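Local coordinates for protein AlyQ (Persicobacter sp. CCB-QB2, PDB 7D2A) that binds uronic acid sugars of alginate through a calcium-containing carbohydrate-binding module of family 32, a beta-sandwich domain, at residues Y9-V14 with F47-A52; G30-R35 with I126-I131; G42-F47 with R112-G117; K53-V58 with Y101-T106. One frame throughout, in Å; residues are numbered along the deposited sequence.

Contact 1 of 4, residues Y9-V14 with F47-A52; sequences YDIVAV and FDLGSA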
loop_
_atom_site.group_PDB
_atom_site.type_symbol
_atom_site.label_atom_id
_atom_site.label_comp_id
_atom_site.label_asym_id
_atom_site.label_seq_id
_atom_site.Cartn_x
_atom_site.Cartn_y
_atom_site.Cartn_z
ATOM N N TYR A 9 -8.417 -9.688 -4.556
ATOM C CA TYR A 9 -7.454 -10.382 -5.417
ATOM C C TYR A 9 -6.297 -10.905 -4.593
ATOM O O TYR A 9 -5.773 -10.237 -3.716
ATOM C CB TYR A 9 -6.912 -9.462 -6.491
ATOM C CG TYR A 9 -7.938 -8.964 -7.470
ATOM C CD1 TYR A 9 -8.610 -9.832 -8.298
ATOM C CD2 TYR A 9 -8.282 -7.625 -7.532
ATOM C CE1 TYR A 9 -9.528 -9.371 -9.229
ATOM C CE2 TYR A 9 -9.231 -7.162 -8.416
ATOM C CZ TYR A 9 -9.868 -8.037 -9.279
ATOM O OH TYR A 9 -10.794 -7.574 -10.214
ATOM N N ASP A 10 -5.856 -12.097 -4.960
ATOM C CA ASP A 10 -4.563 -12.573 -4.440
ATOM C C ASP A 10 -3.444 -11.608 -4.825
ATOM O O ASP A 10 -3.472 -11.058 -5.956
ATOM C CB ASP A 10 -4.178 -13.931 -5.013
ATOM C CG ASP A 10 -4.702 -15.122 -4.246
ATOM O OD1 ASP A 10 -5.548 -14.974 -3.363
ATOM O OD2 ASP A 10 -4.179 -16.215 -4.591
ATOM N N ILE A 11 -2.496 -11.463 -3.926
ATOM C CA ILE A 11 -1.240 -10.729 -4.209
ATOM C C ILE A 11 -0.125 -11.784 -4.291
ATOM O O ILE A 11 0.201 -12.404 -3.240
ATOM C CB ILE A 11 -0.971 -9.623 -3.169
ATOM C CG1 ILE A 11 -2.081 -8.562 -3.220
ATOM C CG2 ILE A 11 0.428 -9.048 -3.407
ATOM C CD1 ILE A 11 -2.029 -7.535 -2.098
ATOM N N VAL A 12 0.383 -12.031 -5.501
ATOM C CA VAL A 12 1.281 -13.197 -5.761
ATOM C C VAL A 12 2.722 -12.879 -5.387
ATOM O O VAL A 12 3.527 -13.835 -5.262
ATOM C CB VAL A 12 1.171 -13.706 -7.201
ATOM C CG1 VAL A 12 -0.292 -13.956 -7.543
ATOM C CG2 VAL A 12 1.836 -12.787 -8.215
ATOM N N ALA A 13 3.090 -11.610 -5.267
ATOM C CA ALA A 13 4.466 -11.174 -4.981
ATOM C C ALA A 13 4.385 -9.727 -4.490
ATOM O O ALA A 13 3.478 -8.970 -4.913
ATOM C CB ALA A 13 5.299 -11.303 -6.233
ATOM N N VAL A 14 5.310 -9.360 -3.621
ATOM C CA VAL A 14 5.511 -7.984 -3.127
ATOM C C VAL A 14 7.001 -7.678 -3.176
ATOM O O VAL A 14 7.819 -8.525 -2.798
ATOM C CB VAL A 14 4.969 -7.777 -1.694
ATOM C CG1 VAL A 14 4.886 -6.321 -1.311
ATOM C CG2 VAL A 14 3.635 -8.440 -1.462
ATOM N N PHE A 47 2.839 -4.244 -5.249
ATOM C CA PHE A 47 2.034 -5.472 -5.155
ATOM C C PHE A 47 1.740 -5.982 -6.544
ATOM O O PHE A 47 1.344 -5.184 -7.409
ATOM C CB PHE A 47 0.727 -5.185 -4.426
ATOM C CG PHE A 47 0.997 -4.591 -3.093
ATOM C CD1 PHE A 47 1.315 -5.398 -2.001
ATOM C CD2 PHE A 47 1.046 -3.227 -2.927
ATOM C CE1 PHE A 47 1.642 -4.804 -0.796
ATOM C CE2 PHE A 47 1.376 -2.647 -1.707
ATOM C CZ PHE A 47 1.696 -3.452 -0.663
ATOM N N ASP A 48 1.954 -7.278 -6.772
ATOM C CA ASP A 48 1.748 -7.934 -8.075
ATOM C C ASP A 48 0.501 -8.820 -7.964
ATOM O O ASP A 48 0.524 -9.760 -7.141
ATOM C CB ASP A 48 2.994 -8.728 -8.428
ATOM C CG ASP A 48 2.985 -9.388 -9.780
ATOM O OD1 ASP A 48 1.971 -9.283 -10.517
ATOM O OD2 ASP A 48 4.041 -9.947 -10.101
ATOM N N LEU A 49 -0.462 -8.615 -8.864
ATOM C CA LEU A 49 -1.675 -9.457 -8.899
ATOM C C LEU A 49 -1.465 -10.684 -9.779
ATOM O O LEU A 49 -2.411 -11.563 -9.810
ATOM C CB LEU A 49 -2.881 -8.655 -9.372
ATOM C CG LEU A 49 -3.220 -7.416 -8.547
ATOM C CD1 LEU A 49 -4.497 -6.744 -9.080
ATOM C CD2 LEU A 49 -3.366 -7.728 -7.060
ATOM N N GLY A 50 -0.361 -10.710 -10.538
ATOM C CA GLY A 50 -0.008 -11.883 -11.372
ATOM C C GLY A 50 -0.504 -11.699 -12.799
ATOM O O GLY A 50 0.088 -12.258 -13.707
ATOM N N SER A 51 -1.554 -10.922 -13.008
ATOM C CA SER A 51 -2.091 -10.615 -14.343
ATOM C C SER A 51 -2.949 -9.370 -14.172
ATOM O O SER A 51 -3.148 -8.950 -13.029
ATOM C CB SER A 51 -2.890 -11.764 -14.899
ATOM O OG SER A 51 -3.961 -12.087 -14.038
ATOM N N ALA A 52 -3.375 -8.772 -15.267
ATOM C CA ALA A 52 -4.107 -7.495 -15.218
ATOM C C ALA A 52 -5.545 -7.745 -14.759
ATOM O O ALA A 52 -6.255 -8.584 -15.375
ATOM C CB ALA A 52 -4.099 -6.854 -16.583
HETATM O O HOH W 1 -4.611 -11.805 -8.315
#
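Val14 pairs with Phe47 where the edge strand 13-16 joins the five-stranded sheet, and the chain ahead of it, from Tyr9, folds over the end of strand 43-49. Two backbone bonds hold the segments together: Val12 N gives to Asp48 O at 2.8 Å, nearly along the C=O axis, and Asp48 N gives to Ala13 O at 2.9 Å. A water links Asp10 O to Leu49 O, donating to both. On the inner side Val14 and Phe47 lie side by side, and Val14 CG1 comes within 3.6 Å of Phe47 CE1. Ile11 crosses the same ring, its CD1 at 4.0 Å from Phe47 CD1, while Leu49 CD2 reaches Tyr9 CB at 4.0 Å. Strand 123-133 lies beyond, with Val129 and Ile131 against Phe47. On the other face, Asp48 has CG anti to the backbone N (chi1 -176°), which lays the carboxylate carbon 3.9 Å from Val12 CG2. Its OD1 accepts Gly50 N at 2.7 Å, from above the carboxylate plane, and also forms a salt bridge with Arg109. An alanine here would probably leave Arg109 without that acidic mate and Gly50 N without its side-chain acceptor, so the corner would be less firmly fixed. The Asp48 to Gly50 bond makes an Asx turn, placed where the chain rounds the corner from one sheet of the beta-sandwich to the other.

Contact 2 of 4, residues G30-R35 with I126-I131; sequences GNLSTR and ITEVAI. With CA (calcium ion), chain C; MAW (4-deoxy-alpha-L-erythro-hex-4-enopyranuronic acid), chain B.
Thr34 and Thr127 meet round a calcium ion in the beta-sandwich of a family 32 module, where a loop is clamped to strand 123-133 at the Thr127 corner. Five ligands come from here: Asn31 O at 2.2 Å, Thr34 O and OG1, Thr127 O, and Glu128 OE2 at 2.4 Å from the ion. Asn26 and Asp29 complete the site. The metal draws together oxygens that would otherwise repel, as with Thr34 O and Thr127 O, 3.0 Å apart. Thr127 and Glu128 form a classic beta bulge opposite Ala61.

The two hydrogen bonds between the segments, Gly30 N to Glu128 OE1 and Asn31 N to Glu128 OE2, are both weak. The loop is braced from within by Asn31 OD1, which takes Ser33 N from above its plane, a bond that makes an Asx turn.

Apolar contact is slight: Leu32 CD2 lies 3.9 Å from Glu128 CG, the two side chains crossing at about a right angle.

Toward the sugar, the Arg35 chain runs extended from CG to NE, with Ser37 OG taking NE and Tyr63 making a cation-pi contact. In the guanidinium plane, Arg35 NH2 donates to MAW O3 at 2.8 Å, with an N-H...O angle of 175°.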
loop_
_atom_site.group_PDB
_atom_site.type_symbol
_atom_site.label_atom_id
_atom_site.label_comp_id
_atom_site.label_asym_id
_atom_site.label_seq_id
_atom_site.Cartn_x
_atom_site.Cartn_y
_atom_site.Cartn_z
ATOM N N GLY A 30 -1.801 -11.262 6.709
ATOM C CA GLY A 30 -3.034 -11.279 7.494
ATOM C C GLY A 30 -2.826 -10.828 8.922
ATOM O O GLY A 30 -3.728 -10.920 9.695
ATOM N N ASN A 31 -1.620 -10.406 9.288
ATOM C CA ASN A 31 -1.280 -10.087 10.697
ATOM C C ASN A 31 -1.059 -8.580 10.853
ATOM O O ASN A 31 -0.039 -8.052 10.305
ATOM C CB ASN A 31 -0.041 -10.864 11.089
ATOM C CG ASN A 31 0.164 -10.922 12.571
ATOM O OD1 ASN A 31 -0.324 -10.061 13.306
ATOM N ND2 ASN A 31 0.914 -11.945 12.988
ATOM N N LEU A 32 -1.870 -7.938 11.699
ATOM C CA LEU A 32 -1.698 -6.491 11.961
ATOM C C LEU A 32 -0.471 -6.250 12.839
ATOM O O LEU A 32 -0.102 -5.076 12.971
ATOM C CB LEU A 32 -2.959 -5.888 12.573
ATOM C CG LEU A 32 -4.187 -5.875 11.650
ATOM C CD1 LEU A 32 -5.433 -5.634 12.440
ATOM C CD2 LEU A 32 -4.043 -4.797 10.593
ATOM N N SER A 33 0.175 -7.273 13.403
ATOM C CA SER A 33 1.367 -7.074 14.269
ATOM C C SER A 33 2.668 -7.163 13.472
ATOM O O SER A 33 3.748 -6.993 14.097
ATOM C CB SER A 33 1.387 -8.059 15.422
ATOM O OG SER A 33 1.788 -9.340 14.996
ATOM N N THR A 34 2.595 -7.425 12.162
ATOM C CA THR A 34 3.807 -7.493 11.316
ATOM C C THR A 34 3.693 -6.436 10.243
ATOM O O THR A 34 2.555 -6.197 9.750
ATOM C CB THR A 34 3.967 -8.868 10.698
ATOM O OG1 THR A 34 2.879 -9.023 9.800
ATOM C CG2 THR A 34 4.040 -9.961 11.743
ATOM N N ARG A 35 4.806 -5.823 9.877
ATOM C CA ARG A 35 4.793 -4.645 8.998
ATOM C C ARG A 35 5.915 -4.724 7.971
ATOM O O ARG A 35 6.928 -5.429 8.168
ATOM C CB ARG A 35 4.973 -3.341 9.780
ATOM C CG ARG A 35 6.337 -3.175 10.417
ATOM C CD ARG A 35 6.386 -1.984 11.339
ATOM N NE ARG A 35 7.711 -1.770 11.899
ATOM C CZ ARG A 35 8.126 -2.229 13.086
ATOM N NH1 ARG A 35 7.331 -2.969 13.860
ATOM N NH2 ARG A 35 9.339 -1.913 13.517
ATOM N N ILE A 126 3.646 -0.071 7.058
ATOM C CA ILE A 126 2.335 -0.599 6.637
ATOM C C ILE A 126 2.207 -2.008 7.186
ATOM O O ILE A 126 3.096 -2.824 6.919
ATOM C CB ILE A 126 2.141 -0.514 5.111
ATOM C CG1 ILE A 126 2.279 0.952 4.643
ATOM C CG2 ILE A 126 0.820 -1.142 4.733
ATOM C CD1 ILE A 126 2.216 1.113 3.133
ATOM N N THR A 127 1.093 -2.303 7.907
ATOM C CA THR A 127 0.944 -3.655 8.467
ATOM C C THR A 127 0.223 -4.614 7.525
ATOM O O THR A 127 0.553 -5.821 7.522
ATOM C CB THR A 127 0.239 -3.578 9.823
ATOM O OG1 THR A 127 -1.054 -3.033 9.592
ATOM C CG2 THR A 127 0.995 -2.746 10.826
ATOM N N GLU A 128 -0.715 -4.145 6.723
ATOM C CA GLU A 128 -1.518 -5.017 5.836
ATOM C C GLU A 128 -1.919 -4.225 4.613
ATOM O O GLU A 128 -2.278 -3.021 4.808
ATOM C CB GLU A 128 -2.744 -5.541 6.586
ATOM C CG GLU A 128 -2.426 -6.633 7.604
ATOM C CD GLU A 128 -1.904 -7.900 6.943
ATOM O OE1 GLU A 128 -2.715 -8.530 6.194
ATOM O OE2 GLU A 128 -0.723 -8.321 7.159
ATOM N N VAL A 129 -1.979 -4.874 3.461
ATOM C CA VAL A 129 -2.600 -4.303 2.246
ATOM C C VAL A 129 -3.506 -5.340 1.628
ATOM O O VAL A 129 -3.106 -6.539 1.592
ATOM C CB VAL A 129 -1.522 -3.828 1.264
ATOM C CG1 VAL A 129 -2.134 -3.420 -0.091
ATOM C CG2 VAL A 129 -0.753 -2.658 1.803
ATOM N N ALA A 130 -4.600 -4.887 1.055
ATOM C CA ALA A 130 -5.509 -5.744 0.284
ATOM C C ALA A 130 -6.027 -4.947 -0.905
ATOM O O ALA A 130 -6.155 -3.724 -0.831
ATOM C CB ALA A 130 -6.575 -6.308 1.171
ATOM N N ILE A 131 -6.322 -5.599 -2.002
ATOM C CA ILE A 131 -6.587 -4.938 -3.298
ATOM C C ILE A 131 -7.837 -5.593 -3.813
ATOM O O ILE A 131 -7.844 -6.893 -3.918
ATOM C CB ILE A 131 -5.406 -5.097 -4.268
ATOM C CG1 ILE A 131 -4.167 -4.428 -3.663
ATOM C CG2 ILE A 131 -5.752 -4.558 -5.640
ATOM C CD1 ILE A 131 -2.903 -4.625 -4.442
HETATM CA CA CA C . 1.218 -7.890 8.443
HETATM C C1 MAW B . 11.592 2.913 13.513
HETATM C C2 MAW B . 11.719 1.451 13.355
HETATM O O2 MAW B . 11.060 0.689 14.407
HETATM C C3 MAW B . 11.107 1.111 11.969
HETATM O O3 MAW B . 10.880 -0.280 11.836
HETATM C C4 MAW B . 9.794 1.891 11.796
HETATM C C5 MAW B . 9.391 2.824 12.624
HETATM O O5 MAW B . 10.211 3.230 13.754
HETATM C C6 MAW B . 8.177 3.574 12.489
HETATM O O6A MAW B . 7.955 4.489 13.345
HETATM O O6B MAW B . 7.366 3.371 11.507
#

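Contact 3 of 4, residues G42-F47 with R112-G117; sequences GQYITF and RITGFG
Arg112 lays its guanidinium flat on the ring of Tyr44, the planes 16° apart and the centres separated by 4.0 Å. Both side chains stand on the same face of the sheet as Thr46 and Thr114. The stack is off-centre: Tyr44 CE1 sits over the middle of the guanidinium, 3.5 Å from Arg112 CZ, whereas NH1 lies over the ring nearer its rim. Further back along the arginine, CD covers the same ring face in a CH-pi contact. The arginine chain bends at chi3 (-72°), which turns NE aside, toward Thr46 OG1.

Rotation of the guanidinium is fixed from its edge. Thr46 OG1 lies close to the guanidinium plane and accepts Arg112 NE at 2.9 Å; a second, weak bond comes from NH2. A cation-pi face and an in-plane hydrogen bond thus hold one group.

On the opposite face, Ile45 and Ile113 lie side by side, pointing the same way, with Ile45 CG2 at 3.9 Å from Ile113 CB. Ile113 CD1 goes on to the Phe47 ring, at 4.0 Å from CE2, and Ile126 of strand 123-133 touches Ile113 from the facing sheet.

Ile45 and Ile113 exchange both backbone bonds, Gly115 N gives to Gln43 O, and Gly42 N closes the end on Gly115 O at 2.7 Å. The axes run antiparallel at 167°, an inner strand pair of the five-stranded sheet in a beta-sandwich of the F5/8 type C family.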
loop_
_atom_site.group_PDB
_atom_site.type_symbol
_atom_site.label_atom_id
_atom_site.label_comp_id
_atom_site.label_asym_id
_atom_site.label_seq_id
_atom_site.Cartn_x
_atom_site.Cartn_y
_atom_site.Cartn_z
ATOM N N GLY A 42 9.335 9.035 -0.290
ATOM C CA GLY A 42 9.514 8.521 -1.649
ATOM C C GLY A 42 9.780 7.023 -1.700
ATOM O O GLY A 42 9.895 6.479 -2.838
ATOM N N GLN A 43 9.954 6.362 -0.561
ATOM C CA GLN A 43 10.059 4.881 -0.500
ATOM C C GLN A 43 8.744 4.301 -1.022
ATOM O O GLN A 43 7.727 4.961 -0.859
ATOM C CB GLN A 43 10.310 4.380 0.920
ATOM C CG GLN A 43 11.626 4.844 1.544
ATOM C CD GLN A 43 12.841 4.061 1.091
ATOM O OE1 GLN A 43 12.856 3.379 0.073
ATOM N NE2 GLN A 43 13.932 4.203 1.830
ATOM N N TYR A 44 8.763 3.104 -1.561
ATOM C CA TYR A 44 7.522 2.506 -2.114
ATOM C C TYR A 44 7.531 1.006 -2.024
ATOM O O TYR A 44 8.572 0.371 -1.856
ATOM C CB TYR A 44 7.324 2.950 -3.559
ATOM C CG TYR A 44 8.471 2.719 -4.492
ATOM C CD1 TYR A 44 8.731 1.479 -5.028
ATOM C CD2 TYR A 44 9.277 3.787 -4.873
ATOM C CE1 TYR A 44 9.745 1.300 -5.961
ATOM C CE2 TYR A 44 10.268 3.619 -5.824
ATOM C CZ TYR A 44 10.516 2.375 -6.364
ATOM O OH TYR A 44 11.553 2.216 -7.252
ATOM N N ILE A 45 6.325 0.450 -2.114
ATOM C CA ILE A 45 6.072 -0.996 -2.064
ATOM C C ILE A 45 5.146 -1.351 -3.218
ATOM O O ILE A 45 4.166 -0.599 -3.473
ATOM C CB ILE A 45 5.511 -1.416 -0.697
ATOM C CG1 ILE A 45 5.327 -2.923 -0.608
ATOM C CG2 ILE A 45 4.255 -0.596 -0.279
ATOM C CD1 ILE A 45 5.159 -3.385 0.848
ATOM N N THR A 46 5.442 -2.397 -3.925
ATOM C CA THR A 46 4.750 -2.762 -5.176
ATOM C C THR A 46 4.146 -4.144 -5.050
ATOM O O THR A 46 4.881 -5.139 -4.819
ATOM C CB THR A 46 5.669 -2.685 -6.403
ATOM O OG1 THR A 46 6.361 -1.431 -6.348
ATOM C CG2 THR A 46 4.849 -2.800 -7.672
ATOM N N PHE A 47 2.839 -4.244 -5.249
ATOM C CA PHE A 47 2.034 -5.472 -5.155
ATOM C C PHE A 47 1.740 -5.982 -6.544
ATOM O O PHE A 47 1.344 -5.184 -7.409
ATOM C CB PHE A 47 0.727 -5.185 -4.426
ATOM C CG PHE A 47 0.997 -4.591 -3.093
ATOM C CD1 PHE A 47 1.315 -5.398 -2.001
ATOM C CD2 PHE A 47 1.046 -3.227 -2.927
ATOM C CE1 PHE A 47 1.642 -4.804 -0.796
ATOM C CE2 PHE A 47 1.376 -2.647 -1.707
ATOM C CZ PHE A 47 1.696 -3.452 -0.663
ATOM N N ARG A 112 1.326 0.142 -6.699
ATOM C CA ARG A 112 2.449 0.643 -5.902
ATOM C C ARG A 112 1.939 1.673 -4.916
ATOM O O ARG A 112 1.274 2.645 -5.328
ATOM C CB ARG A 112 3.497 1.267 -6.827
ATOM C CG ARG A 112 4.675 1.898 -6.097
ATOM C CD ARG A 112 5.733 2.285 -7.100
ATOM N NE ARG A 112 6.410 1.143 -7.635
ATOM C CZ ARG A 112 7.385 1.192 -8.545
ATOM N NH1 ARG A 112 7.763 2.360 -9.039
ATOM N NH2 ARG A 112 7.939 0.062 -8.973
ATOM N N ILE A 113 2.311 1.556 -3.639
ATOM C CA ILE A 113 2.087 2.588 -2.626
ATOM C C ILE A 113 3.399 3.303 -2.387
ATOM O O ILE A 113 4.339 2.645 -2.012
ATOM C CB ILE A 113 1.508 2.020 -1.312
ATOM C CG1 ILE A 113 0.174 1.330 -1.582
ATOM C CG2 ILE A 113 1.446 3.118 -0.293
ATOM C CD1 ILE A 113 -0.409 0.653 -0.372
ATOM N N THR A 114 3.413 4.606 -2.613
ATOM C CA THR A 114 4.583 5.462 -2.342
ATOM C C THR A 114 4.289 6.223 -1.066
ATOM O O THR A 114 3.224 6.804 -0.938
ATOM C CB THR A 114 4.907 6.396 -3.518
ATOM O OG1 THR A 114 5.149 5.635 -4.695
ATOM C CG2 THR A 114 6.106 7.241 -3.179
ATOM N N GLY A 115 5.214 6.159 -0.096
ATOM C CA GLY A 115 5.040 6.858 1.172
ATOM C C GLY A 115 5.873 8.106 1.279
ATOM O O GLY A 115 7.017 8.103 0.710
ATOM N N PHE A 116 5.345 9.083 2.022
ATOM C CA PHE A 116 5.975 10.424 2.187
ATOM C C PHE A 116 6.292 10.678 3.642
ATOM O O PHE A 116 6.354 11.846 4.057
ATOM C CB PHE A 116 5.116 11.504 1.541
ATOM C CG PHE A 116 4.902 11.209 0.087
ATOM C CD1 PHE A 116 5.975 11.227 -0.776
ATOM C CD2 PHE A 116 3.656 10.864 -0.399
ATOM C CE1 PHE A 116 5.811 10.906 -2.114
ATOM C CE2 PHE A 116 3.490 10.545 -1.737
ATOM C CZ PHE A 116 4.577 10.561 -2.593
ATOM N N GLY A 117 6.493 9.628 4.430
ATOM C CA GLY A 117 6.670 9.749 5.880
ATOM C C GLY A 117 5.385 10.105 6.571
ATOM O O GLY A 117 4.310 10.129 5.933
#

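Contact 4 of 4, residues K53-V58 with Y101-T106; sequences KTVNQV and YSFTAT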
loop_
_atom_site.group_PDB
_atom_site.type_symbol
_atom_site.label_atom_id
_atom_site.label_comp_id
_atom_site.label_asym_id
_atom_site.label_seq_id
_atom_site.Cartn_x
_atom_site.Cartn_y
_atom_site.Cartn_z
ATOM N N LYS A 53 -6.001 -6.997 -13.748
ATOM C CA LYS A 53 -7.340 -7.155 -13.168
ATOM C C LYS A 53 -7.999 -5.786 -13.098
ATOM O O LYS A 53 -7.279 -4.784 -13.039
ATOM C CB LYS A 53 -7.270 -7.671 -11.729
ATOM C CG LYS A 53 -6.395 -8.895 -11.529
ATOM C CD LYS A 53 -7.104 -10.081 -11.976
ATOM C CE LYS A 53 -6.371 -11.350 -11.611
ATOM N NZ LYS A 53 -6.931 -12.463 -12.402
ATOM N N THR A 54 -9.312 -5.762 -13.049
ATOM C CA THR A 54 -10.065 -4.507 -12.775
ATOM C C THR A 54 -9.971 -4.171 -11.294
ATOM O O THR A 54 -10.310 -4.979 -10.490
ATOM C CB THR A 54 -11.513 -4.597 -13.214
ATOM O OG1 THR A 54 -11.512 -4.912 -14.614
ATOM C CG2 THR A 54 -12.220 -3.288 -12.970
ATOM N N VAL A 55 -9.416 -3.025 -10.965
ATOM C CA VAL A 55 -9.175 -2.617 -9.578
ATOM C C VAL A 55 -9.843 -1.271 -9.342
ATOM O O VAL A 55 -9.668 -0.380 -10.195
ATOM C CB VAL A 55 -7.668 -2.543 -9.298
ATOM C CG1 VAL A 55 -7.373 -2.060 -7.932
ATOM C CG2 VAL A 55 -6.925 -3.863 -9.527
ATOM N N ASN A 56 -10.492 -1.102 -8.209
ATOM C CA ASN A 56 -11.028 0.215 -7.837
ATOM C C ASN A 56 -10.839 0.572 -6.372
ATOM O O ASN A 56 -11.400 1.581 -5.906
ATOM C CB ASN A 56 -12.497 0.350 -8.282
ATOM C CG ASN A 56 -13.416 -0.612 -7.546
ATOM O OD1 ASN A 56 -12.955 -1.310 -6.618
ATOM N ND2 ASN A 56 -14.690 -0.602 -7.897
ATOM N N GLN A 57 -10.099 -0.250 -5.635
ATOM C CA GLN A 57 -9.979 -0.008 -4.183
ATOM C C GLN A 57 -8.733 -0.714 -3.657
ATOM O O GLN A 57 -8.415 -1.865 -4.001
ATOM C CB GLN A 57 -11.204 -0.510 -3.445
ATOM C CG GLN A 57 -11.201 -0.130 -1.995
ATOM C CD GLN A 57 -12.540 -0.506 -1.401
ATOM O OE1 GLN A 57 -13.519 0.250 -1.456
ATOM N NE2 GLN A 57 -12.610 -1.740 -1.012
ATOM N N VAL A 58 -7.973 0.046 -2.883
ATOM C CA VAL A 58 -6.796 -0.462 -2.169
ATOM C C VAL A 58 -7.064 -0.172 -0.712
ATOM O O VAL A 58 -7.352 0.955 -0.387
ATOM C CB VAL A 58 -5.483 0.153 -2.661
ATOM C CG1 VAL A 58 -4.352 -0.216 -1.743
ATOM C CG2 VAL A 58 -5.217 -0.187 -4.100
ATOM N N TYR A 101 -9.063 3.082 0.266
ATOM C CA TYR A 101 -8.759 4.187 -0.696
ATOM C C TYR A 101 -9.301 3.711 -2.037
ATOM O O TYR A 101 -8.759 2.821 -2.702
ATOM C CB TYR A 101 -7.266 4.465 -0.713
ATOM C CG TYR A 101 -6.688 4.641 0.664
ATOM C CD1 TYR A 101 -7.170 5.639 1.476
ATOM C CD2 TYR A 101 -5.775 3.737 1.165
ATOM C CE1 TYR A 101 -6.710 5.794 2.770
ATOM C CE2 TYR A 101 -5.274 3.904 2.455
ATOM C CZ TYR A 101 -5.750 4.933 3.259
ATOM O OH TYR A 101 -5.293 5.050 4.560
ATOM N N SER A 102 -10.414 4.327 -2.423
ATOM C CA SER A 102 -11.229 3.973 -3.603
ATOM C C SER A 102 -10.920 4.975 -4.719
ATOM O O SER A 102 -10.519 6.122 -4.414
ATOM C CB SER A 102 -12.728 4.006 -3.272
ATOM O OG SER A 102 -13.073 2.955 -2.375
ATOM N N PHE A 103 -11.072 4.547 -5.968
ATOM C CA PHE A 103 -10.813 5.393 -7.148
ATOM C C PHE A 103 -11.566 4.789 -8.306
ATOM O O PHE A 103 -11.943 3.614 -8.320
ATOM C CB PHE A 103 -9.310 5.507 -7.417
ATOM C CG PHE A 103 -8.523 4.229 -7.314
ATOM C CD1 PHE A 103 -8.490 3.309 -8.347
ATOM C CD2 PHE A 103 -7.956 3.873 -6.102
ATOM C CE1 PHE A 103 -7.839 2.099 -8.205
ATOM C CE2 PHE A 103 -7.264 2.675 -5.955
ATOM C CZ PHE A 103 -7.207 1.787 -7.010
ATOM N N THR A 104 -11.753 5.576 -9.360
ATOM C CA THR A 104 -12.419 5.086 -10.580
ATOM C C THR A 104 -11.766 3.810 -11.097
ATOM O O THR A 104 -10.538 3.743 -11.181
ATOM C CB THR A 104 -12.417 6.185 -11.665
ATOM O OG1 THR A 104 -12.976 7.336 -11.065
ATOM C CG2 THR A 104 -13.169 5.770 -12.905
ATOM N N ALA A 105 -12.597 2.819 -11.448
ATOM C CA ALA A 105 -12.109 1.481 -11.771
ATOM C C ALA A 105 -11.175 1.525 -12.970
ATOM O O ALA A 105 -11.465 2.279 -13.950
ATOM C CB ALA A 105 -13.241 0.544 -12.067
ATOM N N THR A 106 -10.084 0.780 -12.923
ATOM C CA THR A 106 -9.140 0.719 -14.052
ATOM C C THR A 106 -8.415 -0.632 -14.029
ATOM O O THR A 106 -8.587 -1.361 -13.086
ATOM C CB THR A 106 -8.186 1.910 -13.973
ATOM O OG1 THR A 106 -7.488 1.934 -15.226
ATOM C CG2 THR A 106 -7.283 1.845 -12.758
#
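Phe103 holds CG between the backbone N and the carbonyl carbon (chi1 44°), which brings CG to 4.2 Å from Asn56 O, and its ring lies over the backbone of Asn56 and Gln57. One ring face meets Asn56 C and Gln57 N, the latter 3.8 Å from Phe103 CZ. Val58 CG2 touches the ring edge in plane, at 4.0 Å from CE2, and Val55 CG1 approaches CZ at the same distance. Leu76 of strand 70-77, in the other sheet, also touches Phe103. A serine in its place would probably leave the apolar sides of Val55 and Val58 facing a gap and the peptide between Asn56 and Gln57 without its ring cover.

Strand 52-62 runs antiparallel to strands 99-103 and 105-108, in the six-stranded sheet of the beta-sandwich. Val58 and Tyr101 exchange both backbone bonds, as do Val55 and Thr106, where Val55 N gives to Thr106 O at 2.8 Å. Between these pairs the register shifts by two, a beta bulge at the corner round Thr104. Phe103 N still reaches Asn56 O at 3.0 Å, though from above the carbonyl plane.

Asn56 CB packs on Ala105 CB at 3.9 Å, while its amide OD1 accepts Ala134 N. Gln57 and Ser102 share one face of the sheet, and Gln57 OE1 comes to 2.9 Å from Ser102 OG. The ring of Tyr101 lies on the other face, its hydroxyl bonded to Glu99 and Trp62.

In the fold
From the N terminus, residues 9-14 meet 47-52 in contact 1, closing a loop that contains residues 30-35 and most of 42-47. Contact 2 joins 30-35 to 126-131 and so crosses contact 1, while contacts 3 and 4 both fall within its span. Contact 3, between 42-47 and 112-117, also crosses contact 1, shares Phe47 with it and encloses contact 4. Contacts 1 and 4 follow in series. Contacts 1 and 3 build the five-stranded sheet; contact 4 belongs to the other sheet, with strand 123-133 of contact 2 beside it. The sheets meet where Phe47 and Ile113 pack against Val129.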